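Local coordinates for protein lysozyme (Meretrix lusoria, PDB 4PJ2) that hydrolyses the beta-1,4-glycosidic linkages of bacterial peptidoglycan and of chitin oligomers, giving the clam a secreted bacteriolytic enzyme that also has chitinase activity, at residues 12-17 against 84-89; 38-43 against 67-72. All blocks are in the same frame, centred on the assembly; numbering follows the deposited sequence.

Interaction 1. Residues 12-17 against 84-89; sequences SCICKM and LRCEGF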
loop_
_atom_site.group_PDB
_atom_site.type_symbol
_atom_site.label_atom_id
_atom_site.label_comp_id
_atom_site.label_asym_id
_atom_site.label_seq_id
_atom_site.Cartn_x
_atom_site.Cartn_y
_atom_site.Cartn_z
ATOM N N SER D 12 -18.428 -13.560 -5.069
ATOM C CA SER D 12 -19.675 -12.817 -5.106
ATOM C C SER D 12 -19.793 -11.883 -3.898
ATOM O O SER D 12 -20.184 -10.717 -4.031
ATOM C CB SER D 12 -20.846 -13.809 -5.167
ATOM O OG SER D 12 -22.106 -13.147 -5.119
ATOM N N CYS D 13 -19.483 -12.397 -2.715
ATOM C CA CYS D 13 -19.566 -11.588 -1.512
ATOM C C CYS D 13 -18.578 -10.431 -1.544
ATOM O O CYS D 13 -18.925 -9.310 -1.154
ATOM C CB CYS D 13 -19.376 -12.457 -0.266
ATOM S SG CYS D 13 -20.760 -13.601 0.022
ATOM N N ILE D 14 -17.350 -10.673 -2.010
ATOM C CA ILE D 14 -16.390 -9.588 -2.130
ATOM C C ILE D 14 -16.882 -8.562 -3.142
ATOM O O ILE D 14 -16.776 -7.359 -2.918
ATOM C CB ILE D 14 -14.991 -10.102 -2.537
ATOM C CG1 ILE D 14 -14.439 -11.006 -1.427
ATOM C CG2 ILE D 14 -14.055 -8.917 -2.822
ATOM C CD1 ILE D 14 -13.154 -11.773 -1.789
ATOM N N CYS D 15 -17.416 -9.037 -4.259
ATOM C CA CYS D 15 -17.958 -8.151 -5.277
ATOM C C CYS D 15 -19.070 -7.280 -4.679
ATOM O O CYS D 15 -19.053 -6.064 -4.821
ATOM C CB CYS D 15 -18.454 -8.999 -6.451
ATOM S SG CYS D 15 -18.715 -8.114 -7.997
ATOM N N LYS D 16 -20.000 -7.894 -3.961
ATOM C CA LYS D 16 -21.081 -7.130 -3.332
ATOM C C LYS D 16 -20.546 -6.117 -2.327
ATOM O O LYS D 16 -20.995 -4.973 -2.270
ATOM C CB LYS D 16 -22.069 -8.079 -2.659
ATOM C CG LYS D 16 -22.914 -8.861 -3.655
ATOM C CD LYS D 16 -23.857 -9.846 -2.986
ATOM C CE LYS D 16 -24.643 -10.643 -4.031
ATOM N NZ LYS D 16 -25.692 -11.535 -3.447
ATOM N N MET D 17 -19.549 -6.528 -1.556
ATOM C CA MET D 17 -18.931 -5.646 -0.572
ATOM C C MET D 17 -18.315 -4.418 -1.226
ATOM O O MET D 17 -18.465 -3.309 -0.720
ATOM C CB MET D 17 -17.831 -6.421 0.169
ATOM C CG MET D 17 -17.159 -5.671 1.316
ATOM S SD MET D 17 -18.397 -5.163 2.562
ATOM C CE MET D 17 -17.253 -4.544 3.813
ATOM N N LEU D 84 -6.981 -20.369 3.652
ATOM C CA LEU D 84 -7.386 -20.404 2.243
ATOM C C LEU D 84 -8.882 -20.620 2.112
ATOM O O LEU D 84 -9.372 -21.664 1.662
ATOM C CB LEU D 84 -6.576 -21.453 1.472
ATOM C CG LEU D 84 -5.066 -21.246 1.562
ATOM C CD1 LEU D 84 -4.334 -22.352 0.816
ATOM C CD2 LEU D 84 -4.666 -19.879 1.033
ATOM N N ARG D 85 -9.598 -19.596 2.545
ATOM C CA ARG D 85 -11.039 -19.512 2.430
ATOM C C ARG D 85 -11.364 -18.033 2.458
ATOM O O ARG D 85 -10.468 -17.191 2.572
ATOM C CB ARG D 85 -11.726 -20.236 3.572
ATOM C CG ARG D 85 -11.248 -19.868 4.963
ATOM C CD ARG D 85 -12.076 -20.620 5.980
ATOM N NE ARG D 85 -11.476 -20.650 7.307
ATOM C CZ ARG D 85 -11.873 -21.477 8.269
ATOM N NH1 ARG D 85 -12.861 -22.338 8.046
ATOM N NH2 ARG D 85 -11.286 -21.450 9.458
ATOM N N CYS D 86 -12.652 -17.704 2.385
ATOM C CA CYS D 86 -13.031 -16.327 2.143
ATOM C C CYS D 86 -12.546 -15.365 3.220
ATOM O O CYS D 86 -12.159 -14.250 2.883
ATOM C CB CYS D 86 -14.544 -16.217 1.937
ATOM S SG CYS D 86 -14.998 -14.725 0.991
ATOM N N GLU D 87 -12.510 -15.775 4.487
ATOM C CA GLU D 87 -12.020 -14.875 5.529
ATOM C C GLU D 87 -10.635 -14.371 5.135
ATOM O O GLU D 87 -10.352 -13.178 5.227
ATOM C CB GLU D 87 -11.946 -15.523 6.918
ATOM C CG GLU D 87 -11.350 -14.540 7.952
ATOM C CD GLU D 87 -11.055 -15.138 9.312
ATOM O OE1 GLU D 87 -11.100 -16.376 9.462
ATOM O OE2 GLU D 87 -10.752 -14.347 10.237
ATOM N N GLY D 88 -9.774 -15.279 4.684
ATOM C CA GLY D 88 -8.439 -14.911 4.255
ATOM C C GLY D 88 -8.445 -14.083 2.985
ATOM O O GLY D 88 -7.834 -13.008 2.919
ATOM N N PHE D 89 -9.145 -14.570 1.969
ATOM C CA PHE D 89 -9.107 -13.925 0.660
ATOM C C PHE D 89 -9.726 -12.528 0.695
ATOM O O PHE D 89 -9.215 -11.607 0.070
ATOM C CB PHE D 89 -9.807 -14.770 -0.401
ATOM C CG PHE D 89 -9.208 -16.153 -0.600
ATOM C CD1 PHE D 89 -10.037 -17.266 -0.674
ATOM C CD2 PHE D 89 -7.832 -16.339 -0.752
ATOM C CE1 PHE D 89 -9.506 -18.538 -0.868
ATOM C CE2 PHE D 89 -7.299 -17.629 -0.952
ATOM C CZ PHE D 89 -8.142 -18.714 -1.011
#
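Ile14 and Cys86 meet across this contact, with Phe89 one helical turn beyond the cysteine, and together they illustrate how a disulfide and a single branched side chain can share the joining of two helices. The helices stand well apart here, 8.7 Å between CA of Ile14 and CA of Cys86, and the isoleucine and cysteine side chains reach toward each other across the gap. With chi2 at 171° the CG1-CD1 branch of Ile14 is extended, and the terminal methyl reaches forward while CG2 stays closer to its own helix. CD1 lies 4.5 Å from SG of Cys86, a loose apolar touch beyond the sulfur, roughly in line with the CB-SG bond. The same methyl comes within 4.3 Å of the carbonyl carbon C of Phe89, meeting the backbone of the second helix from its side. Phe89 offers no ring to Ile14: CB is its nearest side-chain atom, 4.7 Å from Ile14 CD1, and the phenyl group runs on away from the contact to pack against Ile5, Val6 and Ala77. Only 115 Å² is buried between the segments, yet every residue that touches is buried. The first turn of the second helix begins at Arg85, its N-cap, whose O accepts a bond from Phe89 N at 3.0 Å. Cys86 is bonded to Cys10, tying the start of helix 86-95 covalently to helix 8-19. Farther along helix 86-95 the Ile14 side chain also packs against Ala90 and His93, and it touches Tyr108 of helix 106-112 as well.

Interaction 2. Residues 38-43 against 67-72; sequences FQIKEA and LCVQNY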
loop_
_atom_site.group_PDB
_atom_site.type_symbol
_atom_site.label_atom_id
_atom_site.label_comp_id
_atom_site.label_asym_id
_atom_site.label_seq_id
_atom_site.Cartn_x
_atom_site.Cartn_y
_atom_site.Cartn_z
ATOM N N PHE D 38 -14.473 -4.993 -8.424
ATOM C CA PHE D 38 -13.709 -5.403 -7.243
ATOM C C PHE D 38 -12.864 -4.264 -6.679
ATOM O O PHE D 38 -12.096 -4.472 -5.745
ATOM C CB PHE D 38 -12.834 -6.628 -7.561
ATOM C CG PHE D 38 -13.629 -7.884 -7.765
ATOM C CD1 PHE D 38 -14.108 -8.225 -9.021
ATOM C CD2 PHE D 38 -13.947 -8.693 -6.685
ATOM C CE1 PHE D 38 -14.853 -9.387 -9.199
ATOM C CE2 PHE D 38 -14.693 -9.844 -6.855
ATOM C CZ PHE D 38 -15.156 -10.186 -8.111
ATOM N N GLN D 39 -13.007 -3.059 -7.234
ATOM C CA GLN D 39 -12.269 -1.879 -6.758
ATOM C C GLN D 39 -10.756 -2.165 -6.701
ATOM O O GLN D 39 -10.108 -2.053 -5.657
ATOM C CB GLN D 39 -12.815 -1.439 -5.405
ATOM C CG GLN D 39 -14.207 -0.825 -5.512
ATOM C CD GLN D 39 -14.173 0.503 -6.236
ATOM O OE1 GLN D 39 -13.753 1.513 -5.670
ATOM N NE2 GLN D 39 -14.571 0.503 -7.499
ATOM N N ILE D 40 -10.229 -2.500 -7.869
ATOM C CA ILE D 40 -8.824 -2.861 -8.054
ATOM C C ILE D 40 -8.022 -1.622 -8.419
ATOM O O ILE D 40 -8.440 -0.836 -9.278
ATOM C CB ILE D 40 -8.709 -3.917 -9.188
ATOM C CG1 ILE D 40 -9.229 -5.262 -8.685
ATOM C CG2 ILE D 40 -7.269 -4.055 -9.688
ATOM C CD1 ILE D 40 -9.425 -6.294 -9.783
ATOM N N LYS D 41 -6.882 -1.441 -7.755
ATOM C CA LYS D 41 -5.972 -0.354 -8.086
ATOM C C LYS D 41 -4.845 -0.864 -8.977
ATOM O O LYS D 41 -4.673 -2.068 -9.166
ATOM C CB LYS D 41 -5.409 0.279 -6.811
ATOM C CG LYS D 41 -6.493 0.906 -5.957
ATOM C CD LYS D 41 -5.966 1.614 -4.729
ATOM C CE LYS D 41 -5.316 0.607 -3.790
ATOM N NZ LYS D 41 -5.044 1.158 -2.447
ATOM N N GLU D 42 -4.082 0.060 -9.536
ATOM C CA GLU D 42 -3.066 -0.275 -10.516
ATOM C C GLU D 42 -2.025 -1.252 -9.958
ATOM O O GLU D 42 -1.629 -2.196 -10.630
ATOM C CB GLU D 42 -2.385 0.993 -11.030
ATOM C CG GLU D 42 -1.522 0.740 -12.253
ATOM C CD GLU D 42 -0.978 2.011 -12.862
ATOM O OE1 GLU D 42 -1.085 3.075 -12.218
ATOM O OE2 GLU D 42 -0.446 1.941 -13.989
ATOM N N ALA D 43 -1.577 -1.022 -8.726
ATOM C CA ALA D 43 -0.568 -1.880 -8.113
ATOM C C ALA D 43 -1.055 -3.318 -8.016
ATOM O O ALA D 43 -0.282 -4.274 -8.167
ATOM C CB ALA D 43 -0.196 -1.367 -6.742
ATOM N N LEU D 67 -10.493 -12.714 -12.414
ATOM C CA LEU D 67 -9.265 -13.447 -12.720
ATOM C C LEU D 67 -8.103 -12.788 -11.994
ATOM O O LEU D 67 -7.229 -13.459 -11.449
ATOM C CB LEU D 67 -8.980 -13.459 -14.225
ATOM C CG LEU D 67 -7.667 -14.140 -14.633
ATOM C CD1 LEU D 67 -7.637 -15.593 -14.187
ATOM C CD2 LEU D 67 -7.436 -14.042 -16.132
ATOM N N CYS D 68 -8.093 -11.464 -11.993
ATOM C CA CYS D 68 -7.058 -10.729 -11.297
ATOM C C CYS D 68 -7.076 -11.075 -9.808
ATOM O O CYS D 68 -6.030 -11.357 -9.227
ATOM C CB CYS D 68 -7.260 -9.232 -11.535
ATOM S SG CYS D 68 -5.999 -8.181 -10.769
ATOM N N VAL D 69 -8.256 -11.086 -9.196
ATOM C CA VAL D 69 -8.384 -11.467 -7.799
ATOM C C VAL D 69 -7.877 -12.895 -7.578
ATOM O O VAL D 69 -7.107 -13.143 -6.648
ATOM C CB VAL D 69 -9.841 -11.343 -7.303
ATOM C CG1 VAL D 69 -9.961 -11.824 -5.870
ATOM C CG2 VAL D 69 -10.314 -9.907 -7.416
ATOM N N GLN D 70 -8.279 -13.828 -8.440
ATOM C CA GLN D 70 -7.786 -15.201 -8.349
ATOM C C GLN D 70 -6.255 -15.261 -8.403
ATOM O O GLN D 70 -5.624 -15.971 -7.608
ATOM C CB GLN D 70 -8.373 -16.071 -9.466
ATOM C CG GLN D 70 -9.865 -16.327 -9.355
ATOM C CD GLN D 70 -10.230 -17.348 -8.291
ATOM O OE1 GLN D 70 -9.443 -17.657 -7.404
ATOM N NE2 GLN D 70 -11.437 -17.883 -8.387
ATOM N N ASN D 71 -5.660 -14.544 -9.352
ATOM C CA ASN D 71 -4.204 -14.521 -9.495
ATOM C C ASN D 71 -3.525 -13.864 -8.301
ATOM O O ASN D 71 -2.469 -14.309 -7.883
ATOM C CB ASN D 71 -3.757 -13.778 -10.751
ATOM C CG ASN D 71 -4.095 -14.505 -12.025
ATOM O OD1 ASN D 71 -4.450 -15.680 -12.015
ATOM N ND2 ASN D 71 -3.952 -13.816 -13.141
ATOM N N TYR D 72 -4.112 -12.793 -7.768
ATOM C CA TYR D 72 -3.580 -12.117 -6.596
ATOM C C TYR D 72 -3.540 -13.050 -5.388
ATOM O O TYR D 72 -2.535 -13.117 -4.673
ATOM C CB TYR D 72 -4.431 -10.898 -6.285
ATOM C CG TYR D 72 -3.749 -9.865 -5.417
ATOM C CD1 TYR D 72 -3.944 -9.828 -4.042
ATOM C CD2 TYR D 72 -2.937 -8.891 -5.982
ATOM C CE1 TYR D 72 -3.341 -8.850 -3.255
ATOM C CE2 TYR D 72 -2.324 -7.919 -5.197
ATOM C CZ TYR D 72 -2.523 -7.902 -3.837
ATOM O OH TYR D 72 -1.931 -6.912 -3.071
#
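Phe38 and Val69 are brought together by complementary rotations: the phenylalanine has CG beside its backbone N (chi1 -70°), whereas the valine holds CG1 anti to its own N (chi1 177°), leaving CG2 to face the ring. This methyl sits over one face of Phe38, 4.2 Å from the ring centroid and 26° off the normal, a CH-pi contact displaced toward the CB end of the ring. Accordingly, CG2 of Val69 is 3.9 Å from CG of Phe38 and the same distance from CD2, and the two side chains cross at about a right angle. Ile40 makes the second half of the contact. Its CG1 branch points in the same general direction as the phenylalanine and ends at CD1, 4.0 Å from SG of Cys68, with the cysteine CB equally near; Val69 CG2 lies farther off, 4.4 Å from Ile40 CD1. One methyl from each segment therefore does most of the work, and the interface is wholly apolar. A G1 beta bulge, formed by Gln39 and Ile40 opposite Cys35, lies at the start of the short, weakly bonded strand 40-41. Cys68 is bonded to Cys48, which links helix 62-76 to the residue that follows helix 42-47, while Phe38 O accepts a hydrogen bond from NE2 of His93. Lys41 and Tyr72 are hydrogen-bonded here to the second protein of the assembly, a putative exported protein. With Lys41, Glu42 and Ala43 on one segment and Tyr72 on the other, both sides contribute substrate-binding residues, consistent with the lysozyme fold, whose cleft lies between a small sheet and a helical part.

Interactions 1 and 2 are two parts of one continuous core, their centres 13 Å apart, and Phe38 is the bridge between them. Its CD2 lies 3.9 Å from CG2 of Ile14, and its CE2 lies 3.8 Å from the backbone N of Cys15, so helix 8-19 meets the same ring that Val69 covers. His93, which binds substrate, comes about 4 Å, side chain to side chain, from both Ile14 and Val69. Glu18, the predicted proton donor, has its side chain about 4 Å from that of Ile14 and about 5 Å from that of Phe38. The two contacts thus form apolar packing immediately next to the probable catalytic centre.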